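Local coordinates for protein fructosyl amine:oxygen oxidoreductase (Neosartorya fumigata, PDB 4WCT) that probably uses its bound FAD to oxidise the amine linkage of fructosyl amines with molecular oxygen, acting as an amadoriase that deglycates them, at residues 66-71 / 180-185; 257-262 / 354-359; 298-303 / 333-338; 326-331 / 451-456. All blocks are in the same frame, centred on the assembly; numbering follows the deposited sequence. Where two conformers were deposited one is given.

Contact 1: 66-71 / 180-185; sequences AGNDIN and HAKKAM. With FAD (flavin-adenine dinucleotide), chain C.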
# COMPACT_ATOMS: atom_id res chain seq x y z
N ALA A 66 -4.05 5.22 -0.96
CA ALA A 66 -2.75 4.70 -1.43
C ALA A 66 -2.99 3.71 -2.57
O ALA A 66 -2.17 3.62 -3.49
CB ALA A 66 -1.96 4.06 -0.32
N GLY A 67 -4.15 3.05 -2.57
CA GLY A 67 -4.50 2.15 -3.67
C GLY A 67 -4.90 2.84 -4.96
O GLY A 67 -5.08 2.18 -5.98
N ASN A 68 -5.05 4.17 -4.95
CA ASN A 68 -5.45 4.87 -6.17
C ASN A 68 -4.22 5.21 -6.99
O ASN A 68 -3.68 6.31 -6.87
CB ASN A 68 -6.24 6.12 -5.85
CG ASN A 68 -6.78 6.83 -7.06
OD1 ASN A 68 -6.49 6.44 -8.20
ND2 ASN A 68 -7.42 7.96 -6.84
N ASP A 69 -3.76 4.21 -7.73
CA ASP A 69 -2.51 4.29 -8.44
C ASP A 69 -2.66 3.44 -9.70
O ASP A 69 -3.24 2.34 -9.65
CB ASP A 69 -1.40 3.70 -7.54
CG ASP A 69 -0.03 4.15 -7.93
OD1 ASP A 69 0.16 4.37 -9.15
OD2 ASP A 69 0.89 4.01 -7.07
N ILE A 70 -2.09 3.90 -10.81
CA ILE A 70 -2.17 3.14 -12.05
C ILE A 70 -1.42 1.81 -12.01
O ILE A 70 -1.74 0.88 -12.74
CB ILE A 70 -1.66 3.95 -13.27
CG1 ILE A 70 -0.29 4.57 -13.00
CG2 ILE A 70 -2.69 4.99 -13.70
CD1 ILE A 70 0.41 5.08 -14.24
N ASN A 71 -0.53 1.64 -11.05
CA ASN A 71 0.08 0.35 -10.86
C ASN A 71 0.65 0.20 -9.46
O ASN A 71 0.97 1.21 -8.81
CB ASN A 71 1.14 0.06 -11.92
CG ASN A 71 1.96 1.27 -12.27
OD1 ASN A 71 2.58 1.88 -11.41
ND2 ASN A 71 1.93 1.65 -13.55
N HIS A 180 -3.13 -3.24 -11.76
CA HIS A 180 -3.73 -1.96 -11.98
C HIS A 180 -4.60 -1.62 -10.78
O HIS A 180 -5.78 -1.97 -10.74
CB HIS A 180 -4.55 -1.92 -13.26
CG HIS A 180 -4.79 -0.53 -13.76
ND1 HIS A 180 -5.32 0.47 -12.97
CD2 HIS A 180 -4.48 0.05 -14.94
CE1 HIS A 180 -5.34 1.60 -13.66
NE2 HIS A 180 -4.86 1.36 -14.87
N ALA A 181 -3.98 -1.06 -9.76
CA ALA A 181 -4.64 -0.97 -8.44
C ALA A 181 -5.90 -0.11 -8.52
O ALA A 181 -6.94 -0.45 -7.91
CB ALA A 181 -3.67 -0.41 -7.38
N LYS A 182 -5.81 0.99 -9.26
CA LYS A 182 -6.92 1.92 -9.37
C LYS A 182 -8.14 1.24 -9.99
O LYS A 182 -9.25 1.26 -9.42
CB LYS A 182 -6.51 3.11 -10.21
CG LYS A 182 -7.62 4.12 -10.40
CD LYS A 182 -7.09 5.29 -11.21
CE LYS A 182 -8.07 6.44 -11.28
NZ LYS A 182 -7.39 7.60 -11.90
N LYS A 183 -7.94 0.60 -11.14
CA LYS A 183 -9.05 -0.10 -11.81
C LYS A 183 -9.57 -1.29 -11.02
O LYS A 183 -10.80 -1.54 -11.01
CB LYS A 183 -8.66 -0.54 -13.23
CG LYS A 183 -8.67 0.61 -14.21
CD LYS A 183 -8.31 0.17 -15.62
CE LYS A 183 -8.24 1.40 -16.49
NZ LYS A 183 -8.11 1.01 -17.91
N ALA A 184 -8.69 -1.97 -10.29
CA ALA A 184 -9.12 -3.11 -9.51
C ALA A 184 -9.96 -2.64 -8.31
O ALA A 184 -10.94 -3.25 -7.95
CB ALA A 184 -7.94 -3.92 -9.06
N MET A 185 -9.59 -1.52 -7.72
CA MET A 185 -10.35 -0.95 -6.61
C MET A 185 -11.73 -0.49 -7.09
O MET A 185 -12.75 -0.77 -6.45
CB MET A 185 -9.57 0.20 -5.95
CG MET A 185 -10.33 0.85 -4.83
SD MET A 185 -9.24 2.02 -3.94
CE MET A 185 -8.75 3.08 -5.25
PA FAD C . -6.01 3.38 1.34
O1A FAD C . -6.00 2.60 0.05
O2A FAD C . -5.19 4.61 1.48
O5B FAD C . -7.52 3.72 1.62
C5B FAD C . -7.87 4.47 2.79
C4B FAD C . -9.24 5.11 2.54
O4B FAD C . -9.72 5.70 3.79
C3B FAD C . -9.23 6.22 1.50
O3B FAD C . -10.18 5.97 0.44
C2B FAD C . -9.60 7.47 2.30
O2B FAD C . -10.28 8.49 1.56
C1B FAD C . -10.40 6.88 3.46
N9A FAD C . -10.42 7.78 4.63
C8A FAD C . -9.42 8.56 5.08
N7A FAD C . -9.83 9.29 6.15
C5A FAD C . -11.10 8.88 6.41
C6A FAD C . -12.13 9.28 7.36
N6A FAD C . -11.88 10.22 8.29
N1A FAD C . -13.34 8.69 7.23
C2A FAD C . -13.62 7.74 6.33
N3A FAD C . -12.72 7.35 5.41
C4A FAD C . -11.48 7.90 5.42
N1 FAD C . 1.65 -1.91 -1.77
C2 FAD C . 1.89 -3.03 -2.53
O2 FAD C . 1.32 -4.07 -2.20
N3 FAD C . 2.62 -2.98 -3.65
C4 FAD C . 3.28 -1.87 -4.02
O4 FAD C . 4.00 -1.78 -5.06
C4X FAD C . 3.10 -0.65 -3.25
N5 FAD C . 3.73 0.50 -3.60
C5X FAD C . 3.34 1.67 -3.00
C6 FAD C . 3.78 2.90 -3.48
C7 FAD C . 3.46 4.06 -2.80
C7M FAD C . 3.88 5.37 -3.37
C8 FAD C . 2.60 3.98 -1.62
C8M FAD C . 2.18 5.20 -0.87
C9 FAD C . 2.07 2.79 -1.20
C9A FAD C . 2.46 1.61 -1.81
N10 FAD C . 2.00 0.38 -1.33
C10 FAD C . 2.24 -0.76 -2.10
C1' FAD C . 1.19 0.20 -0.14
C2' FAD C . -0.30 0.14 -0.43
O2' FAD C . -0.60 1.23 -1.29
C3' FAD C . -1.06 0.26 0.90
O3' FAD C . -0.50 -0.63 1.87
C4' FAD C . -2.56 -0.02 0.72
O4' FAD C . -3.03 0.65 -0.45
C5' FAD C . -3.28 0.53 1.94
O5' FAD C . -4.67 0.23 1.81
P FAD C . -5.72 0.88 2.85
O1P FAD C . -7.10 0.43 2.44
O2P FAD C . -5.19 0.61 4.23
O3P FAD C . -5.57 2.46 2.56
O HOH W 1 -4.97 8.18 -9.85
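The carbonyl oxygen of Ile70 sits over the middle of the His180 imidazole, 3.4 Å above its plane, so a backbone oxygen covers one ring face. His180 CA also approaches this oxygen, at 3.6 Å from Ile70 O, in a CA-H...O contact with an angle of 162° at the hydrogen. The imidazole reaches this place because CG is anti to the backbone N of His180 (chi1 -160°). That same rotamer brings ND1 under the first turn of the helix, where it accepts from Lys183 N at 3.2 Å; His180 is thus the N-cap, with the donor tilted out of the ring plane. The opposite face of the imidazole is packed by Lys183 CG.

Lys182 N donates directly to Asp69 O over 2.9 Å, bent to 142°. Nearby, the methyl of Ala181 abuts Gly67 O (CB to O 3.3 Å), and Met185, turned at chi3, brings CE against the CA of Asn68. The side chains of Asn68 and Lys182 run side by side, with OD1 of Asn68 lying along the methylenes of the extended lysine. A water donates to Asn68 OD1, while Asn68 ND2 is held by Ser62 O.

At the other end of the loop, Ala66 N (2.8 Å to FAD O2A) and Gly67 N (to O1A) bind one phosphate of the dinucleotide. The loop between strands 52-56 and 72-75 is thereby held between the cofactor and the start of helix 181-194, with strand 253-263 touching Asp69 and Ile70 and helix 393-404 packing on Met185.

Contact 2: 257-262 / 354-359; sequences WTLCHI and FARICW. With FAD (flavin-adenine dinucleotide), chain C.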
# COMPACT_ATOMS: atom_id res chain seq x y z
N TRP A 257 5.33 8.12 0.64
CA TRP A 257 6.24 7.96 -0.45
C TRP A 257 5.81 8.76 -1.66
O TRP A 257 4.82 9.49 -1.61
CB TRP A 257 6.34 6.48 -0.74
CG TRP A 257 7.14 5.81 0.33
CD1 TRP A 257 8.51 5.68 0.36
CD2 TRP A 257 6.66 5.32 1.58
NE1 TRP A 257 8.91 5.13 1.55
CE2 TRP A 257 7.80 4.90 2.33
CE3 TRP A 257 5.39 5.10 2.11
CZ2 TRP A 257 7.68 4.37 3.63
CZ3 TRP A 257 5.28 4.62 3.42
CH2 TRP A 257 6.42 4.27 4.16
N THR A 258 6.69 8.80 -2.66
CA THR A 258 6.63 9.79 -3.71
C THR A 258 6.63 9.09 -5.08
O THR A 258 7.31 8.06 -5.27
CB THR A 258 7.86 10.73 -3.63
OG1 THR A 258 9.02 9.95 -3.29
CG2 THR A 258 7.63 11.77 -2.55
N LEU A 259 5.82 9.59 -6.00
CA LEU A 259 5.69 9.01 -7.32
C LEU A 259 5.57 10.10 -8.35
O LEU A 259 5.04 11.17 -8.07
CB LEU A 259 4.50 8.05 -7.39
CG LEU A 259 3.10 8.64 -7.33
CD1 LEU A 259 2.56 9.06 -8.69
CD2 LEU A 259 2.12 7.64 -6.70
N CYS A 260 6.06 9.84 -9.55
CA CYS A 260 5.90 10.79 -10.63
C CYS A 260 5.71 10.02 -11.92
O CYS A 260 6.03 8.84 -12.00
CB CYS A 260 7.07 11.77 -10.72
SG CYS A 260 8.71 11.08 -11.01
N HIS A 261 5.17 10.70 -12.92
CA HIS A 261 4.83 10.12 -14.20
C HIS A 261 5.54 10.89 -15.30
O HIS A 261 5.62 12.11 -15.22
CB HIS A 261 3.34 10.22 -14.51
CG HIS A 261 2.44 9.38 -13.65
ND1 HIS A 261 1.09 9.25 -13.94
CD2 HIS A 261 2.64 8.71 -12.49
CE1 HIS A 261 0.51 8.56 -12.98
NE2 HIS A 261 1.44 8.15 -12.14
N ILE A 262 5.93 10.18 -16.35
CA ILE A 262 6.41 10.73 -17.62
C ILE A 262 5.43 10.29 -18.71
O ILE A 262 5.06 9.10 -18.76
CB ILE A 262 7.82 10.19 -17.98
CG1 ILE A 262 8.85 10.68 -16.98
CG2 ILE A 262 8.21 10.61 -19.39
CD1 ILE A 262 10.24 10.12 -17.17
N PHE A 354 2.85 14.34 -14.10
CA PHE A 354 2.05 14.17 -12.87
C PHE A 354 3.01 13.80 -11.76
O PHE A 354 4.00 13.12 -12.01
CB PHE A 354 1.04 13.07 -13.03
CG PHE A 354 0.15 12.87 -11.82
CD1 PHE A 354 -0.78 13.83 -11.47
CD2 PHE A 354 0.27 11.74 -11.04
CE1 PHE A 354 -1.59 13.65 -10.34
CE2 PHE A 354 -0.49 11.58 -9.90
CZ PHE A 354 -1.42 12.53 -9.55
N ALA A 355 2.68 14.17 -10.53
CA ALA A 355 3.41 13.65 -9.38
C ALA A 355 2.54 13.81 -8.13
O ALA A 355 1.70 14.72 -8.06
CB ALA A 355 4.73 14.39 -9.20
N ARG A 356 2.71 12.92 -7.16
CA ARG A 356 2.02 13.07 -5.90
C ARG A 356 2.77 12.40 -4.76
O ARG A 356 3.51 11.40 -4.95
CB ARG A 356 0.56 12.59 -5.96
CG ARG A 356 0.31 11.10 -5.82
CD ARG A 356 -1.18 10.84 -5.90
NE ARG A 356 -1.57 9.44 -5.67
CZ ARG A 356 -1.98 8.94 -4.50
NH1 ARG A 356 -1.91 9.61 -3.37
NH2 ARG A 356 -2.51 7.74 -4.48
N ILE A 357 2.41 12.84 -3.55
CA ILE A 357 2.72 12.08 -2.37
C ILE A 357 1.58 11.09 -2.08
O ILE A 357 0.43 11.32 -2.45
CB ILE A 357 3.04 12.95 -1.17
CG1 ILE A 357 1.84 13.78 -0.70
CG2 ILE A 357 4.25 13.83 -1.51
CD1 ILE A 357 2.13 14.64 0.51
N CYS A 358 1.93 9.98 -1.43
CA CYS A 358 1.01 8.86 -1.24
C CYS A 358 1.27 8.34 0.18
O CYS A 358 2.43 8.04 0.52
CB CYS A 358 1.36 7.81 -2.31
SG CYS A 358 0.64 6.17 -2.15
N TRP A 359 0.22 8.16 0.97
CA TRP A 359 0.37 7.84 2.37
C TRP A 359 -0.04 6.41 2.68
O TRP A 359 -1.12 5.97 2.27
CB TRP A 359 -0.50 8.78 3.22
CG TRP A 359 0.04 10.19 3.21
CD1 TRP A 359 -0.25 11.19 2.34
CD2 TRP A 359 0.97 10.74 4.16
NE1 TRP A 359 0.42 12.32 2.68
CE2 TRP A 359 1.16 12.10 3.81
CE3 TRP A 359 1.57 10.26 5.31
CZ2 TRP A 359 2.00 12.96 4.53
CZ3 TRP A 359 2.42 11.10 6.02
CH2 TRP A 359 2.64 12.43 5.62
PA FAD C . -6.01 3.38 1.34
O1A FAD C . -6.00 2.60 0.05
O2A FAD C . -5.19 4.61 1.48
O5B FAD C . -7.52 3.72 1.62
C5B FAD C . -7.87 4.47 2.79
C4B FAD C . -9.24 5.11 2.54
O4B FAD C . -9.72 5.70 3.79
C3B FAD C . -9.23 6.22 1.50
O3B FAD C . -10.18 5.97 0.44
C2B FAD C . -9.60 7.47 2.30
O2B FAD C . -10.28 8.49 1.56
C1B FAD C . -10.40 6.88 3.46
N9A FAD C . -10.42 7.78 4.63
C8A FAD C . -9.42 8.56 5.08
N7A FAD C . -9.83 9.29 6.15
C5A FAD C . -11.10 8.88 6.41
C6A FAD C . -12.13 9.28 7.36
N6A FAD C . -11.88 10.22 8.29
N1A FAD C . -13.34 8.69 7.23
C2A FAD C . -13.62 7.74 6.33
N3A FAD C . -12.72 7.35 5.41
C4A FAD C . -11.48 7.90 5.42
N1 FAD C . 1.65 -1.91 -1.77
C2 FAD C . 1.89 -3.03 -2.53
O2 FAD C . 1.32 -4.07 -2.20
N3 FAD C . 2.62 -2.98 -3.65
C4 FAD C . 3.28 -1.87 -4.02
O4 FAD C . 4.00 -1.78 -5.06
C4X FAD C . 3.10 -0.65 -3.25
N5 FAD C . 3.73 0.50 -3.60
C5X FAD C . 3.34 1.67 -3.00
C6 FAD C . 3.78 2.90 -3.48
C7 FAD C . 3.46 4.06 -2.80
C7M FAD C . 3.88 5.37 -3.37
C8 FAD C . 2.60 3.98 -1.62
C8M FAD C . 2.18 5.20 -0.87
C9 FAD C . 2.07 2.79 -1.20
C9A FAD C . 2.46 1.61 -1.81
N10 FAD C . 2.00 0.38 -1.33
C10 FAD C . 2.24 -0.76 -2.10
C1' FAD C . 1.19 0.20 -0.14
C2' FAD C . -0.30 0.14 -0.43
O2' FAD C . -0.60 1.23 -1.29
C3' FAD C . -1.06 0.26 0.90
O3' FAD C . -0.50 -0.63 1.87
C4' FAD C . -2.56 -0.02 0.72
O4' FAD C . -3.03 0.65 -0.45
C5' FAD C . -3.28 0.53 1.94
O5' FAD C . -4.67 0.23 1.81
P FAD C . -5.72 0.88 2.85
O1P FAD C . -7.10 0.43 2.44
O2P FAD C . -5.19 0.61 4.23
O3P FAD C . -5.57 2.46 2.56
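Phe354 begins the pairing by placing the edge of its ring against the face of His261: CD2 lies over the imidazole centre, 3.7 Å above the plane, and the two planes meet at 56°. With CG anti to the backbone N (chi1 -178°), the Phe354 side chain runs beside that of His261, and its CE2 also meets Leu259 CD1. Phe354 O accepts from His261 N at 2.8 Å. His261 ND1 is hydrogen-bonded to Glu295 OE1. Ala355 forms a non-hydrogen-bonded pair with Cys260, their CB atoms 3.8 Å apart. Arg356 and Leu259 make a hydrogen-bonded pair, each N donating to the other's O over 3.1 Å. Arg356 CG packs against Leu259 CD2, while NH2 reaches Ala65 O and Asn68 O. Ile357 pairs with Thr258 without hydrogen bonds, methyl to methyl. Cys358 and Trp257 exchange two N-H...O bonds of 2.9 Å. Cys358 SG lies 2.2 Å from FAD C8M, too close for a non-bonded contact; an unmodelled thioether link, as in monomeric sarcosine oxidase, is possible, but the distance alone leaves it doubtful. Trp257 CB touches C7M. Strand axes at 172° define an antiparallel pair in the mixed sheet, one end of which borders the dimethylbenzene edge of the flavin.

Contact 3: 298-303 / 333-338; sequences ICDEHP and EARARD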
# COMPACT_ATOMS: atom_id res chain seq x y z
N ILE A 298 7.43 6.35 -11.97
CA ILE A 298 8.69 6.11 -11.24
C ILE A 298 8.48 6.44 -9.77
O ILE A 298 7.93 7.50 -9.45
CB ILE A 298 9.84 7.00 -11.74
CG1 ILE A 298 10.06 6.85 -13.24
CG2 ILE A 298 11.12 6.63 -11.01
CD1 ILE A 298 9.50 7.96 -14.09
N CYS A 299 8.83 5.51 -8.89
CA CYS A 299 8.88 5.79 -7.46
C CYS A 299 10.33 5.82 -7.04
O CYS A 299 11.08 4.89 -7.34
CB CYS A 299 8.19 4.71 -6.68
SG CYS A 299 6.41 4.81 -6.70
N ASP A 300 10.75 6.89 -6.40
CA ASP A 300 12.07 6.95 -5.84
C ASP A 300 12.05 6.34 -4.44
O ASP A 300 11.26 6.71 -3.59
CB ASP A 300 12.59 8.40 -5.79
CG ASP A 300 11.72 9.31 -4.96
OD1 ASP A 300 10.52 9.44 -5.31
OD2 ASP A 300 12.25 9.90 -3.99
N GLU A 301 12.93 5.36 -4.19
CA GLU A 301 12.88 4.64 -2.94
C GLU A 301 13.67 5.36 -1.87
O GLU A 301 14.72 5.95 -2.11
CB GLU A 301 13.36 3.21 -3.13
CG GLU A 301 13.33 2.33 -1.88
CD GLU A 301 11.93 2.02 -1.30
OE1 GLU A 301 11.00 2.83 -1.46
OE2 GLU A 301 11.87 1.19 -0.35
N HIS A 302 13.10 5.35 -0.67
CA HIS A 302 13.69 6.01 0.51
C HIS A 302 12.87 5.55 1.71
O HIS A 302 11.81 4.91 1.56
CB HIS A 302 13.66 7.55 0.39
CG HIS A 302 12.31 8.13 0.04
ND1 HIS A 302 11.29 8.21 0.96
CD2 HIS A 302 11.79 8.59 -1.12
CE1 HIS A 302 10.20 8.69 0.39
NE2 HIS A 302 10.48 8.94 -0.88
N PRO A 303 13.33 5.87 2.92
CA PRO A 303 12.60 5.32 4.06
C PRO A 303 11.25 5.95 4.37
O PRO A 303 10.49 5.39 5.18
CB PRO A 303 13.58 5.47 5.23
CG PRO A 303 14.92 5.54 4.58
CD PRO A 303 14.70 6.29 3.30
N GLU A 333 11.96 14.21 -7.01
CA GLU A 333 12.12 14.25 -8.45
C GLU A 333 13.56 13.96 -8.88
O GLU A 333 13.81 13.14 -9.78
CB GLU A 333 11.67 15.60 -9.02
CG GLU A 333 12.00 15.73 -10.51
CD GLU A 333 11.73 17.11 -11.08
OE1 GLU A 333 11.62 18.10 -10.31
OE2 GLU A 333 11.75 17.22 -12.32
N ALA A 334 14.53 14.53 -8.16
CA ALA A 334 15.93 14.32 -8.52
C ALA A 334 16.34 12.86 -8.33
O ALA A 334 17.10 12.33 -9.15
CB ALA A 334 16.84 15.26 -7.73
N ARG A 335 15.83 12.21 -7.29
CA ARG A 335 16.13 10.79 -7.05
C ARG A 335 15.52 9.93 -8.16
O ARG A 335 16.14 8.96 -8.61
CB ARG A 335 15.66 10.33 -5.68
CG ARG A 335 16.49 10.89 -4.54
CD ARG A 335 16.07 10.33 -3.19
NE ARG A 335 14.70 10.65 -2.86
CZ ARG A 335 14.31 11.56 -1.98
NH1 ARG A 335 15.21 12.29 -1.32
NH2 ARG A 335 13.01 11.73 -1.75
N ALA A 336 14.31 10.28 -8.58
CA ALA A 336 13.68 9.56 -9.70
C ALA A 336 14.50 9.68 -10.96
O ALA A 336 14.67 8.71 -11.70
CB ALA A 336 12.26 10.04 -9.96
N ARG A 337 15.05 10.86 -11.22
CA ARG A 337 15.84 11.06 -12.42
C ARG A 337 17.18 10.35 -12.34
O ARG A 337 17.68 9.86 -13.34
CB ARG A 337 16.02 12.55 -12.69
CG ARG A 337 14.73 13.25 -13.05
CD ARG A 337 14.99 14.64 -13.52
NE ARG A 337 13.75 15.40 -13.72
CZ ARG A 337 12.93 15.24 -14.76
NH1 ARG A 337 13.24 14.41 -15.73
NH2 ARG A 337 11.77 15.90 -14.82
N ASP A 338 17.73 10.26 -11.13
CA ASP A 338 18.92 9.44 -10.89
C ASP A 338 18.68 7.95 -11.21
O ASP A 338 19.48 7.33 -11.91
CB ASP A 338 19.35 9.59 -9.43
CG ASP A 338 20.52 8.67 -9.07
OD1 ASP A 338 21.64 8.96 -9.51
OD2 ASP A 338 20.31 7.62 -8.42
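Asp300 and Arg335 meet in a side-on salt bridge in which NE and NH2 both converge on OD2. Arg335 NE lies 2.8 Å from Asp300 OD2, on the oxygen's anti lone pair; Arg335 NH2 reaches the same atom at 3.0 Å, nearly along the C-O axis. Carboxylate and guanidinium lie only 18° from coplanar, which keeps both donors close to the acceptor's plane. The bend of Arg335 at chi3 turns the guanidinium back toward the strand, and its CB packs on Asp300 CB at 3.6 Å. Across the guanidinium comes His302, whose CD2 stands 3.4 Å from Arg335 NH2 with ring and guanidinium planes 63° apart. A smaller apolar contact joins Ile298 CG2 to Ala336 CB (3.7 Å).

The second shell fixes these groups. Asp300 OD1, the oxygen not used by the arginine, is hydrogen-bonded to Thr258 OG1, and that hydroxyl is also hydrogen-bonded to His302 NE2. Tyr305 OH is hydrogen-bonded to Arg335 NH2, so this nitrogen is held by more than the carboxylate. The His302 ring is stacked on Trp257.

Helix 330-343 thus lies across strand 295-310: the axes of strand 298-300 and helix 333-338 come within 7.3 Å, inclined at 113°, with Ala336 also touching Cys260 of the adjoining strand 253-263.

Contact 4: 326-331 / 451-456; sequences HQIPLE and QWTKIG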
# COMPACT_ATOMS: atom_id res chain seq x y z
N HIS A 326 -0.60 16.93 -4.92
CA HIS A 326 -0.26 16.48 -6.26
C HIS A 326 1.01 17.15 -6.79
O HIS A 326 1.01 17.76 -7.87
CB HIS A 326 -1.42 16.70 -7.20
CG HIS A 326 -2.50 15.69 -7.02
ND1 HIS A 326 -3.50 15.50 -7.96
CD2 HIS A 326 -2.59 14.64 -6.17
CE1 HIS A 326 -4.22 14.44 -7.62
NE2 HIS A 326 -3.74 13.96 -6.49
N GLN A 327 2.01 17.17 -5.94
CA GLN A 327 3.41 17.46 -6.31
C GLN A 327 4.28 16.57 -5.44
O GLN A 327 3.79 15.97 -4.50
CB GLN A 327 3.77 18.94 -6.02
CG GLN A 327 2.93 20.03 -6.71
CD GLN A 327 2.96 20.03 -8.22
OE1 GLN A 327 3.80 19.41 -8.87
NE2 GLN A 327 2.02 20.79 -8.81
N ILE A 328 5.59 16.54 -5.71
CA ILE A 328 6.54 15.87 -4.83
C ILE A 328 7.70 16.80 -4.54
O ILE A 328 7.90 17.79 -5.28
CB ILE A 328 7.08 14.52 -5.41
CG1 ILE A 328 7.84 14.74 -6.72
CG2 ILE A 328 5.92 13.51 -5.52
CD1 ILE A 328 8.38 13.46 -7.32
N PRO A 329 8.42 16.54 -3.45
CA PRO A 329 9.58 17.40 -3.24
C PRO A 329 10.55 17.33 -4.41
O PRO A 329 10.76 16.28 -5.02
CB PRO A 329 10.19 16.86 -1.94
CG PRO A 329 9.03 16.27 -1.21
CD PRO A 329 8.22 15.62 -2.31
N LEU A 330 11.20 18.46 -4.68
CA LEU A 330 12.20 18.51 -5.75
C LEU A 330 13.27 17.45 -5.54
O LEU A 330 13.86 16.95 -6.52
CB LEU A 330 12.80 19.90 -5.82
CG LEU A 330 11.84 20.99 -6.33
CD1 LEU A 330 12.48 22.36 -6.17
CD2 LEU A 330 11.43 20.76 -7.77
N GLU A 331 13.66 17.21 -4.28
CA GLU A 331 14.69 16.20 -4.01
C GLU A 331 14.21 14.78 -4.41
O GLU A 331 15.03 13.93 -4.77
CB GLU A 331 15.18 16.25 -2.54
CG GLU A 331 14.12 15.73 -1.58
CD GLU A 331 13.92 16.52 -0.31
OE1 GLU A 331 14.91 17.01 0.31
OE2 GLU A 331 12.82 16.37 0.24
N GLN A 451 10.00 24.20 -2.45
CA GLN A 451 10.86 23.05 -2.65
C GLN A 451 10.09 21.88 -3.29
O GLN A 451 10.51 20.73 -3.14
CB GLN A 451 11.41 22.61 -1.29
CG GLN A 451 12.34 21.40 -1.28
CD GLN A 451 13.61 21.65 -2.04
OE1 GLN A 451 13.96 22.80 -2.34
NE2 GLN A 451 14.31 20.56 -2.41
N TRP A 452 8.97 22.16 -3.95
CA TRP A 452 8.13 21.11 -4.56
C TRP A 452 8.15 21.25 -6.08
O TRP A 452 8.40 22.34 -6.62
CB TRP A 452 6.71 21.24 -4.03
CG TRP A 452 6.56 20.95 -2.61
CD1 TRP A 452 6.83 21.80 -1.57
CD2 TRP A 452 6.10 19.74 -2.02
NE1 TRP A 452 6.51 21.20 -0.38
CE2 TRP A 452 6.06 19.93 -0.63
CE3 TRP A 452 5.60 18.54 -2.54
CZ2 TRP A 452 5.58 18.96 0.25
CZ3 TRP A 452 5.13 17.59 -1.68
CH2 TRP A 452 5.12 17.79 -0.30
N THR A 453 7.82 20.16 -6.78
CA THR A 453 7.53 20.25 -8.20
C THR A 453 6.37 21.23 -8.43
O THR A 453 5.59 21.55 -7.51
CB THR A 453 7.20 18.86 -8.81
OG1 THR A 453 6.12 18.25 -8.09
CG2 THR A 453 8.42 17.94 -8.74
N LYS A 454 6.31 21.73 -9.66
CA LYS A 454 5.37 22.77 -10.06
C LYS A 454 4.67 22.35 -11.34
O LYS A 454 4.32 23.17 -12.19
CB LYS A 454 6.10 24.12 -10.18
CG LYS A 454 6.56 24.60 -8.81
CD LYS A 454 7.74 25.59 -8.89
CE LYS A 454 8.29 25.89 -7.48
NZ LYS A 454 9.36 24.93 -7.04
N ILE A 455 4.24 21.09 -11.35
CA ILE A 455 3.57 20.54 -12.50
C ILE A 455 2.21 21.20 -12.63
O ILE A 455 1.46 21.27 -11.68
CB ILE A 455 3.40 19.00 -12.37
CG1 ILE A 455 4.78 18.33 -12.28
CG2 ILE A 455 2.64 18.45 -13.58
CD1 ILE A 455 4.74 16.97 -11.63
N GLY A 456 1.93 21.70 -13.84
CA GLY A 456 0.64 22.34 -14.11
C GLY A 456 0.50 23.76 -13.55
O GLY A 456 -0.57 24.35 -13.63
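Gln327 carries most of the polar contacts, its amide facing the backbone of Ile455 and the hydroxyl of Thr453. OE1 accepts twice: from Thr453 OG1 at 2.7 Å, on a lone pair in the carbonyl plane, and from Ile455 N at 3.0 Å, tilted 31° from that plane. NE2 returns a bond to Ile455 O, lying in the amide plane, so three bonds fix the rotation of the amide. The turn at chi2 (-61°) folds the chain toward these partners. Ile328 uses both its backbone polar atoms: N donates to the Thr453 hydroxyl OG1 (3.0 Å), making this group donor and acceptor at once, and O receives Thr453 N at 2.8 Å. Pro329 then packs on Trp452, with CG over one face of the six-membered ring, 4.2 Å from its centroid and 13° off the normal, a CH-pi contact. Leu330, the first helical residue, sends its N to Gln451 O in a nearly straight bond of 2.8 Å. Its CD2 rests on Trp452 O. The C-terminal loop 451-456 is thereby fastened along the lead-in to helix 330-343, with Trp452 touching Ile357 and Ile455 touching Ala355 of strand 352-362, and Ile328 reaching strand 253-263.

From the N terminus, contact 1 closes first, joining a loop after strand 52-56 to the start of helix 181-194, and it is complete before contact 2 opens at strand 253-263. Contact 2 closes a loop of 91 residues by pairing with strand 352-362. Contact 3 is nested in that loop, laying helix 330-343 on strand 295-310, next to 253-263 in the same sheet. Contact 4 starts within the loops of contacts 2 and 3 and ends near the C terminus, so it crosses both. Contacts 1 and 2 both touch FAD; contacts 2, 3 and 4 tie the sheet, the helix and the C-terminal loop together.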